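Local atomic coordinates of 2-methyl-aconitate isomerase (Shewanella oneidensis, PDB entry 5K87), a protein that interconverts 2-methyl-trans-aconitate and 2-methyl-cis-aconitate by base-catalysed proton abstraction coupled to bond rotation, in the 2-methylcitrate cycle that degrades propionate. Residues His319-Gly324 and His357-Leu362; Thr239-Asp244 and Leu309-Ser314; Gly21-Gly26 and Asp170-Pro175; Gly165-Asp170 and Ile381-Ala386. The protein carries 1 engineered substitution. All coordinates share one frame; numbering follows the deposited sequence.

Contact 1 (His319-Gly324 and His357-Leu362)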
# COMPACT_ATOMS: atom_id res chain seq x y z
N HIS A 319 13.02 7.04 3.01
CA HIS A 319 12.17 7.14 1.83
C HIS A 319 12.65 6.19 0.74
O HIS A 319 13.85 6.01 0.54
CB HIS A 319 12.16 8.59 1.35
CG HIS A 319 11.13 8.89 0.32
ND1 HIS A 319 11.33 8.64 -1.03
CD2 HIS A 319 9.90 9.44 0.42
CE1 HIS A 319 10.26 9.02 -1.70
NE2 HIS A 319 9.37 9.50 -0.85
N HIS A 320 11.70 5.61 0.01
CA HIS A 320 12.02 4.58 -0.97
C HIS A 320 12.76 5.12 -2.19
O HIS A 320 13.41 4.37 -2.92
CB HIS A 320 10.75 3.84 -1.39
CG HIS A 320 9.85 4.63 -2.29
ND1 HIS A 320 9.66 4.31 -3.62
CD2 HIS A 320 9.08 5.72 -2.06
CE1 HIS A 320 8.81 5.17 -4.16
NE2 HIS A 320 8.44 6.04 -3.24
N ALA A 321 12.65 6.42 -2.43
CA ALA A 321 13.28 7.04 -3.59
C ALA A 321 13.78 8.41 -3.14
O ALA A 321 14.67 8.49 -2.30
CB ALA A 321 12.31 7.11 -4.76
N MET A 322 13.20 9.49 -3.65
CA MET A 322 13.45 10.81 -3.07
C MET A 322 12.20 11.68 -3.16
O MET A 322 11.52 11.71 -4.20
CB MET A 322 14.65 11.52 -3.71
CG MET A 322 15.05 12.81 -3.01
SD MET A 322 15.43 12.61 -1.26
CE MET A 322 16.78 11.43 -1.36
N MET A 323 11.87 12.36 -2.07
CA MET A 323 10.79 13.34 -2.10
C MET A 323 11.14 14.43 -3.11
O MET A 323 12.30 14.87 -3.20
CB MET A 323 10.58 13.95 -0.72
CG MET A 323 10.23 12.95 0.37
SD MET A 323 11.67 12.28 1.23
CE MET A 323 12.13 13.65 2.28
N GLY A 324 10.16 14.89 -3.88
CA GLY A 324 10.41 15.93 -4.86
C GLY A 324 10.86 17.23 -4.22
O GLY A 324 11.73 17.94 -4.75
N HIS A 357 19.71 7.80 -5.13
CA HIS A 357 18.82 7.50 -4.02
C HIS A 357 18.53 5.98 -4.02
O HIS A 357 19.06 5.26 -4.86
CB HIS A 357 17.54 8.36 -4.13
CG HIS A 357 16.80 8.20 -5.41
ND1 HIS A 357 16.05 7.08 -5.72
CD2 HIS A 357 16.66 9.05 -6.46
CE1 HIS A 357 15.49 7.25 -6.91
NE2 HIS A 357 15.85 8.43 -7.38
N PRO A 358 17.74 5.47 -3.06
CA PRO A 358 17.62 4.00 -3.02
C PRO A 358 17.06 3.35 -4.28
O PRO A 358 17.41 2.20 -4.54
CB PRO A 358 16.69 3.78 -1.82
CG PRO A 358 17.05 4.90 -0.91
CD PRO A 358 17.19 6.08 -1.84
N SER A 359 16.25 4.06 -5.06
CA SER A 359 15.64 3.46 -6.24
C SER A 359 16.38 3.73 -7.55
O SER A 359 15.93 3.29 -8.61
CB SER A 359 14.18 3.93 -6.39
OG SER A 359 13.36 3.34 -5.39
N GLY A 360 17.50 4.45 -7.49
CA GLY A 360 18.22 4.82 -8.70
C GLY A 360 18.67 6.26 -8.64
O GLY A 360 19.17 6.72 -7.61
N THR A 361 18.50 6.99 -9.73
CA THR A 361 19.05 8.34 -9.79
C THR A 361 17.99 9.37 -10.14
O THR A 361 16.92 9.04 -10.65
CB THR A 361 20.22 8.45 -10.79
OG1 THR A 361 19.72 8.43 -12.12
CG2 THR A 361 21.20 7.30 -10.60
N LEU A 362 18.29 10.63 -9.85
CA LEU A 362 17.40 11.74 -10.16
C LEU A 362 18.27 12.95 -10.46
O LEU A 362 19.16 13.30 -9.67
CB LEU A 362 16.48 12.03 -8.97
CG LEU A 362 15.24 12.92 -9.13
CD1 LEU A 362 14.28 12.65 -7.98
CD2 LEU A 362 15.58 14.40 -9.20
O HOH W 1 10.83 2.30 -4.99
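The imidazole of His-357 is set against the backbone of Ala-321, with ND1 3.5 Å from Ala-321 CA and CE1 3.8 Å from the Ala-321 methyl. Its CG sits between the backbone N and the carbonyl carbon (chi1 56°), which puts CG 3.8 Å from Ala-321 O. One ring face is turned to the amide N of Met-322, while the opposite face carries Gly-360 O 3.5 Å above its centre. The amide of Ser-359 donates to ND1 and helps fix the ring rotation. This histidine opens a type I beta turn, His-357 to Gly-360, that joins the antiparallel strands 352-357 and 360-371. Pro-358 within the turn lays its ring against the carbonyl oxygens of His-319, His-320 and Ala-321. Facing the turn is the loop leading to helix 324-334, whose N-cap Met-323 is a proposed proton donor/acceptor. Ser-359 OG donates to His-320 O at 2.7 Å, from 36° above the carbonyl plane. The same hydroxyl accepts from a water (2.8 Å) lying in the plane of the His-320 ring, 2.7 Å from its ND1. His-319 NE2 and the backbone N of His-320 bond malonate ions. Met-322 CB packs loosely on Leu-362 CD1, 4.4 Å away.

Contact 2 (Thr239-Asp244 and Leu309-Ser314)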
# COMPACT_ATOMS: atom_id res chain seq x y z
N THR A 239 24.95 4.39 0.53
CA THR A 239 24.39 3.40 -0.38
C THR A 239 23.25 2.59 0.23
O THR A 239 22.74 1.66 -0.39
CB THR A 239 25.46 2.40 -0.89
OG1 THR A 239 25.95 1.62 0.21
CG2 THR A 239 26.61 3.14 -1.57
N GLU A 240 22.87 2.93 1.46
CA GLU A 240 21.88 2.16 2.20
C GLU A 240 20.54 2.08 1.48
O GLU A 240 20.11 3.03 0.80
CB GLU A 240 21.68 2.74 3.59
CG GLU A 240 22.83 2.48 4.56
CD GLU A 240 24.07 3.31 4.29
OE1 GLU A 240 23.96 4.37 3.63
OE2 GLU A 240 25.16 2.91 4.76
N LEU A 241 19.88 0.95 1.64
CA LEU A 241 18.51 0.74 1.16
C LEU A 241 17.55 0.72 2.35
O LEU A 241 17.99 0.72 3.49
CB LEU A 241 18.43 -0.56 0.36
CG LEU A 241 19.35 -0.60 -0.86
CD1 LEU A 241 19.16 -1.91 -1.62
CD2 LEU A 241 19.10 0.60 -1.76
N GLN A 242 16.25 0.70 2.08
CA GLN A 242 15.28 0.78 3.16
C GLN A 242 15.49 -0.30 4.23
O GLN A 242 15.37 -0.01 5.42
CB GLN A 242 13.85 0.72 2.64
CG GLN A 242 13.41 1.98 1.96
CD GLN A 242 11.95 1.92 1.62
OE1 GLN A 242 11.49 0.95 1.03
NE2 GLN A 242 11.20 2.93 2.04
N ASP A 243 15.82 -1.51 3.81
CA ASP A 243 15.96 -2.62 4.76
C ASP A 243 17.16 -2.45 5.70
O ASP A 243 17.24 -3.13 6.73
CB ASP A 243 16.03 -3.97 4.05
CG ASP A 243 14.72 -4.35 3.38
OD1 ASP A 243 13.66 -3.85 3.81
OD2 ASP A 243 14.76 -5.15 2.42
N ASP A 244 18.08 -1.56 5.36
CA ASP A 244 19.23 -1.28 6.21
C ASP A 244 18.86 -0.37 7.37
O ASP A 244 19.60 -0.30 8.36
CB ASP A 244 20.35 -0.64 5.41
CG ASP A 244 20.91 -1.57 4.36
OD1 ASP A 244 21.10 -2.77 4.65
OD2 ASP A 244 21.16 -1.10 3.23
N LEU A 309 25.53 10.87 -3.52
CA LEU A 309 24.46 10.02 -2.99
C LEU A 309 23.67 10.81 -1.97
O LEU A 309 24.25 11.53 -1.15
CB LEU A 309 25.07 8.81 -2.29
CG LEU A 309 25.99 7.97 -3.17
CD1 LEU A 309 26.45 6.75 -2.40
CD2 LEU A 309 25.31 7.56 -4.47
N VAL A 310 22.35 10.67 -2.01
CA VAL A 310 21.50 11.25 -0.97
C VAL A 310 20.41 10.27 -0.58
O VAL A 310 19.74 9.70 -1.44
CB VAL A 310 20.83 12.57 -1.40
CG1 VAL A 310 20.14 13.22 -0.20
CG2 VAL A 310 21.83 13.54 -2.03
N ARG A 311 20.26 10.07 0.72
CA ARG A 311 19.16 9.29 1.29
C ARG A 311 18.39 10.23 2.19
O ARG A 311 18.99 11.03 2.90
CB ARG A 311 19.72 8.14 2.11
CG ARG A 311 19.77 6.81 1.39
CD ARG A 311 20.57 6.83 0.11
NE ARG A 311 20.73 5.47 -0.40
CZ ARG A 311 21.14 5.16 -1.62
NH1 ARG A 311 21.47 6.10 -2.50
NH2 ARG A 311 21.24 3.89 -1.96
N ALA A 312 17.06 10.16 2.18
CA ALA A 312 16.27 11.03 3.04
C ALA A 312 15.24 10.25 3.81
O ALA A 312 14.80 9.18 3.38
CB ALA A 312 15.60 12.12 2.22
N LEU A 313 14.85 10.78 4.97
CA LEU A 313 13.74 10.22 5.72
C LEU A 313 12.50 11.06 5.53
O LEU A 313 12.58 12.27 5.33
CB LEU A 313 14.06 10.14 7.22
CG LEU A 313 14.92 8.96 7.66
CD1 LEU A 313 16.39 9.23 7.36
CD2 LEU A 313 14.71 8.67 9.14
N SER A 314 11.35 10.41 5.58
CA SER A 314 10.08 11.13 5.59
C SER A 314 9.16 10.44 6.57
O SER A 314 8.99 9.23 6.53
CB SER A 314 9.45 11.16 4.20
OG SER A 314 8.34 12.05 4.17
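Arg-311 grips the main-chain oxygen of Glu-240 side-on with two nitrogens. NE makes the shorter and straighter bond, 2.8 Å to Glu-240 O with an N-H...O angle of 160°, and lies in the carbonyl plane. NH2 reaches the same Glu-240 O at 3.1 Å from well above that plane, although the oxygen itself is in the plane of the guanidinium. Thr-239 CA closes down on one guanidinium face, 3.5 Å above it toward the rim, and Leu-241 CD2 comes obliquely to NH2 of Arg-311 at 3.9 Å. The arginine chain is bent at chi2 (58°), and beyond that bend NE and NH2 face Glu-240 O. The looser side belongs to the partly exposed Thr-239 and Leu-241; the outlying touch is Thr-239 CG2 on Leu-309 CD1 at 3.7 Å. The exposed Asp-244 takes the amide of Leu-241 on OD2 at the start of helix 242-245, where Asp-244 N also bonds Leu-241 O. The Glu-240 carboxylate binds the backbone amides of Thr-237 and Gly-238, its OE1 5.3 Å from Arg-311 NE. The arginine charge thus meets a neutral carbonyl, Tyr-293 by cation-pi and, weakly, Gly-356 O, while the nearby carboxylate may add longer-range stabilisation.

Contact 3 (Gly21-Gly26 and Asp170-Pro175)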
# COMPACT_ATOMS: atom_id res chain seq x y z
N GLY A 21 1.88 10.50 -9.22
CA GLY A 21 2.71 11.61 -9.66
C GLY A 21 4.13 11.31 -9.22
O GLY A 21 4.36 11.09 -8.03
N GLY A 22 5.07 11.26 -10.16
CA GLY A 22 6.42 10.86 -9.82
C GLY A 22 6.41 9.51 -9.13
O GLY A 22 5.75 8.57 -9.59
N THR A 23 7.10 9.41 -8.00
CA THR A 23 7.18 8.17 -7.24
C THR A 23 6.19 8.11 -6.07
O THR A 23 6.44 7.42 -5.09
CB THR A 23 8.61 7.96 -6.71
OG1 THR A 23 9.05 9.13 -6.00
CG2 THR A 23 9.57 7.73 -7.86
N SER A 24 5.06 8.81 -6.20
CA SER A 24 4.03 8.84 -5.16
C SER A 24 2.64 8.61 -5.72
O SER A 24 2.40 8.79 -6.91
CB SER A 24 4.05 10.18 -4.45
OG SER A 24 5.36 10.45 -3.97
N LYS A 25 1.71 8.24 -4.84
CA LYS A 25 0.29 8.11 -5.20
C LYS A 25 -0.53 8.95 -4.25
O LYS A 25 -0.27 8.96 -3.04
CB LYS A 25 -0.19 6.66 -5.11
CG LYS A 25 0.48 5.71 -6.08
CD LYS A 25 -0.23 4.36 -6.15
CE LYS A 25 0.00 3.49 -4.92
NZ LYS A 25 -0.63 2.16 -5.13
N GLY A 26 -1.54 9.63 -4.77
CA GLY A 26 -2.41 10.42 -3.93
C GLY A 26 -3.82 10.49 -4.46
O GLY A 26 -4.10 10.16 -5.62
N ASP A 170 13.50 6.55 -12.34
CA ASP A 170 13.88 5.53 -11.38
C ASP A 170 12.94 5.59 -10.19
O ASP A 170 12.74 6.65 -9.58
CB ASP A 170 15.34 5.69 -10.96
CG ASP A 170 16.33 5.26 -12.04
OD1 ASP A 170 15.89 4.64 -13.03
OD2 ASP A 170 17.54 5.53 -11.89
N GLY A 171 12.35 4.45 -9.87
CA GLY A 171 11.31 4.38 -8.85
C GLY A 171 9.91 4.30 -9.44
O GLY A 171 8.95 4.09 -8.69
N VAL A 172 9.78 4.48 -10.75
CA VAL A 172 8.50 4.32 -11.42
C VAL A 172 8.60 3.16 -12.38
O VAL A 172 9.42 3.15 -13.31
CB VAL A 172 8.03 5.58 -12.16
CG1 VAL A 172 6.73 5.29 -12.92
CG2 VAL A 172 7.81 6.70 -11.16
N THR A 173 7.73 2.20 -12.12
CA THR A 173 7.81 0.90 -12.74
C THR A 173 7.72 0.97 -14.27
O THR A 173 8.50 0.34 -14.97
CB THR A 173 6.70 0.01 -12.16
OG1 THR A 173 6.71 0.11 -10.71
CG2 THR A 173 6.88 -1.43 -12.62
N PHE A 174 6.80 1.78 -14.78
CA PHE A 174 6.49 1.79 -16.21
C PHE A 174 6.69 3.19 -16.78
O PHE A 174 6.53 4.17 -16.08
CB PHE A 174 5.03 1.36 -16.38
CG PHE A 174 4.74 -0.01 -15.85
CD1 PHE A 174 5.10 -1.14 -16.56
CD2 PHE A 174 4.09 -0.18 -14.63
CE1 PHE A 174 4.82 -2.41 -16.07
CE2 PHE A 174 3.82 -1.45 -14.14
CZ PHE A 174 4.18 -2.56 -14.86
N PRO A 175 7.03 3.28 -18.08
CA PRO A 175 7.26 4.59 -18.70
C PRO A 175 5.95 5.36 -18.89
O PRO A 175 4.87 4.77 -18.92
CB PRO A 175 7.87 4.23 -20.06
CG PRO A 175 7.31 2.88 -20.36
CD PRO A 175 7.22 2.17 -19.03
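The flat peptide carbonyl of Gly-22 is met by Val-172 CG2 at 3.2 Å, a tight approach, and the successive carbonyl oxygens of Asp-170 and Gly-171 each lie 3.8 Å from Thr-23 CG2. The one aromatic ring of the two segments, Phe-174, takes no part across the contact: Thr-173 CG2 sits 3.4 Å above one face, offset toward the rim, and Arg-51 of the second subunit makes a cation-pi interaction with the ring. Thr-23 directs its methyl to the loop because CG2 is anti to the carbonyl carbon, which leaves OG1 in the crowded position between N and C (chi1 52°). Gly-171, with no side chain and a phi of 102°, lets that methyl, Thr-23 CG2, come within 3.9 Å of its CA. The two methyls, Thr-23 CG2 and Val-172 CG2, then meet at 3.9 Å.

Gly-21 to Ser-24 is a type II' beta turn, the tight two-residue connection of the hairpin formed by strands 12-21 and 24-30. Gly-22, at its first corner, takes up the positive phi of that turn, and paired backbone bonds between Gly-21 and Ser-24 close it. The hairpin tip lies at the substrate site: OG of Ser-24, a substrate-binding residue, bonds a malonate ion, and the amide of Thr-23 is held by OD1 of Asn-111, which also binds substrate. The 170-175 loop also meets the second subunit, where Gly-171 N bonds Tyr-59 OH and Thr-173 OG1 bonds Asp-57, both of that neighbouring chain.

Contact 4 (Gly165-Asp170 and Ile381-Ala386)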
# COMPACT_ATOMS: atom_id res chain seq x y z
N GLY A 165 3.67 7.47 -22.65
CA GLY A 165 4.90 7.89 -23.29
C GLY A 165 6.04 6.94 -22.96
O GLY A 165 5.82 5.88 -22.39
N ASP A 166 7.26 7.34 -23.31
CA ASP A 166 8.41 6.46 -23.14
C ASP A 166 9.43 6.98 -22.13
O ASP A 166 10.55 6.48 -22.07
CB ASP A 166 9.08 6.15 -24.48
CG ASP A 166 9.57 7.39 -25.21
OD1 ASP A 166 9.59 8.50 -24.62
OD2 ASP A 166 9.95 7.26 -26.39
N PHE A 167 9.04 7.98 -21.34
CA PHE A 167 9.95 8.56 -20.36
C PHE A 167 9.98 7.74 -19.08
O PHE A 167 8.93 7.45 -18.49
CB PHE A 167 9.56 10.00 -20.04
CG PHE A 167 10.57 10.72 -19.22
CD1 PHE A 167 11.78 11.12 -19.78
CD2 PHE A 167 10.34 11.01 -17.88
CE1 PHE A 167 12.73 11.78 -19.03
CE2 PHE A 167 11.29 11.69 -17.13
CZ PHE A 167 12.48 12.06 -17.71
N GLU A 168 11.18 7.38 -18.64
CA GLU A 168 11.33 6.55 -17.46
C GLU A 168 11.92 7.34 -16.29
O GLU A 168 12.79 8.19 -16.48
CB GLU A 168 12.20 5.32 -17.77
CG GLU A 168 11.76 4.57 -19.02
CD GLU A 168 11.89 3.06 -18.89
OE1 GLU A 168 11.50 2.35 -19.84
OE2 GLU A 168 12.36 2.59 -17.84
N LEU A 169 11.41 7.07 -15.09
CA LEU A 169 11.92 7.64 -13.85
C LEU A 169 12.33 6.46 -12.99
O LEU A 169 11.57 5.50 -12.88
CB LEU A 169 10.82 8.37 -13.07
CG LEU A 169 9.74 9.31 -13.60
CD1 LEU A 169 8.91 9.85 -12.44
CD2 LEU A 169 10.35 10.44 -14.33
N ASP A 170 13.50 6.55 -12.34
CA ASP A 170 13.88 5.53 -11.38
C ASP A 170 12.94 5.59 -10.19
O ASP A 170 12.74 6.65 -9.58
CB ASP A 170 15.34 5.69 -10.96
CG ASP A 170 16.33 5.26 -12.04
OD1 ASP A 170 15.89 4.64 -13.03
OD2 ASP A 170 17.54 5.53 -11.89
N ILE A 381 14.74 22.74 -11.36
CA ILE A 381 13.98 22.00 -12.37
C ILE A 381 14.26 20.52 -12.30
O ILE A 381 15.36 20.08 -11.92
CB ILE A 381 14.30 22.51 -13.79
CG1 ILE A 381 15.71 22.13 -14.20
CG2 ILE A 381 14.11 24.02 -13.89
CD1 ILE A 381 16.01 22.39 -15.66
N MET A 382 13.25 19.72 -12.64
CA MET A 382 13.41 18.29 -12.77
C MET A 382 12.29 17.78 -13.65
O MET A 382 11.31 18.48 -13.90
CB MET A 382 13.38 17.61 -11.40
CG MET A 382 12.02 17.68 -10.73
SD MET A 382 11.94 17.00 -9.06
CE MET A 382 12.81 18.27 -8.17
N SER A 383 12.42 16.55 -14.12
CA SER A 383 11.36 15.91 -14.88
C SER A 383 10.72 14.80 -14.07
O SER A 383 11.40 14.05 -13.37
CB SER A 383 11.90 15.35 -16.18
OG SER A 383 12.26 16.41 -17.05
N ARG A 384 9.40 14.72 -14.16
CA ARG A 384 8.64 13.65 -13.54
C ARG A 384 7.67 13.11 -14.61
O ARG A 384 7.92 13.28 -15.81
CB ARG A 384 7.92 14.19 -12.29
CG ARG A 384 8.86 14.77 -11.21
CD ARG A 384 9.43 13.72 -10.25
NE ARG A 384 10.56 12.98 -10.79
CZ ARG A 384 11.17 11.99 -10.14
NH1 ARG A 384 12.21 11.37 -10.68
NH2 ARG A 384 10.73 11.61 -8.95
N SER A 385 6.62 12.43 -14.18
CA SER A 385 5.56 11.94 -15.06
C SER A 385 4.37 11.71 -14.16
O SER A 385 4.51 11.74 -12.92
CB SER A 385 5.96 10.64 -15.76
OG SER A 385 6.07 9.56 -14.84
N ALA A 386 3.20 11.48 -14.75
CA ALA A 386 1.99 11.25 -13.97
C ALA A 386 0.98 10.47 -14.76
O ALA A 386 0.97 10.50 -15.99
CB ALA A 386 1.37 12.57 -13.56
O HOH W 2 7.78 7.68 -15.90
O HOH W 3 13.65 9.27 -9.35
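Phe-167 comes first, its ring placing CZ 3.7 Å from Ser-383 CB, while CD2 lies 3.9 Å from Arg-384 O. CG is anti to the backbone N (chi1 -171°), and the ring then reaches the Ser-383 methylene. The carbonyl of Phe-167 accepts from a water that also bonds Ser-385 OG, the hydroxyl having Arg-20 as a further partner. The strand met here, 374-391, pairs antiparallel with 179-184; the 165-170 loop, which runs on toward 179-184, lies against it and bonds its own later part through the backbones of Phe-167 and Ala-176. Leu-169 forms the buried centre. Its CD2 touches Arg-384 CA at 3.7 Å, and its CD1 lies over the centre of the Arg-384 guanidinium, 3.8 Å above the plane, and 3.7 Å from Ser-385 OG. Bends at chi2 and chi3 curl the arginine back on its own strand, where NE donates to Ser-383 O at 2.9 Å, nearly straight at 168° and in the guanidinium plane. That bond fixes the flat group under the leucine, and NH2 goes on to OD1 of Asn-111, a substrate-binding residue. At Asp-170 the carbonyl accepts from a second water, which accepts from Arg-384 NH1 in the guanidinium plane.

How the contacts relate
From the N terminus, contact 3 ties the hairpin of strands 12-21 and 24-30 to the loop before strand 179-184. Contact 4 opens in that same loop, before contact 3 closes, and joins it to strand 374-391, so the two cross and share Asp-170. Within the long loop of contact 4, contact 2 closes first, tying the start of helix 242-245 to strand 308-314. Contact 1 follows in series, reached through strand 317-318, and sets the loop before helix 324-334 on the turn between strands 352-357 and 360-371. His-319 N bonds Ala-312 O between contacts 1 and 2, and Asp-170 OD2 bonds Thr-361 N, linking contact 1 to contacts 3 and 4.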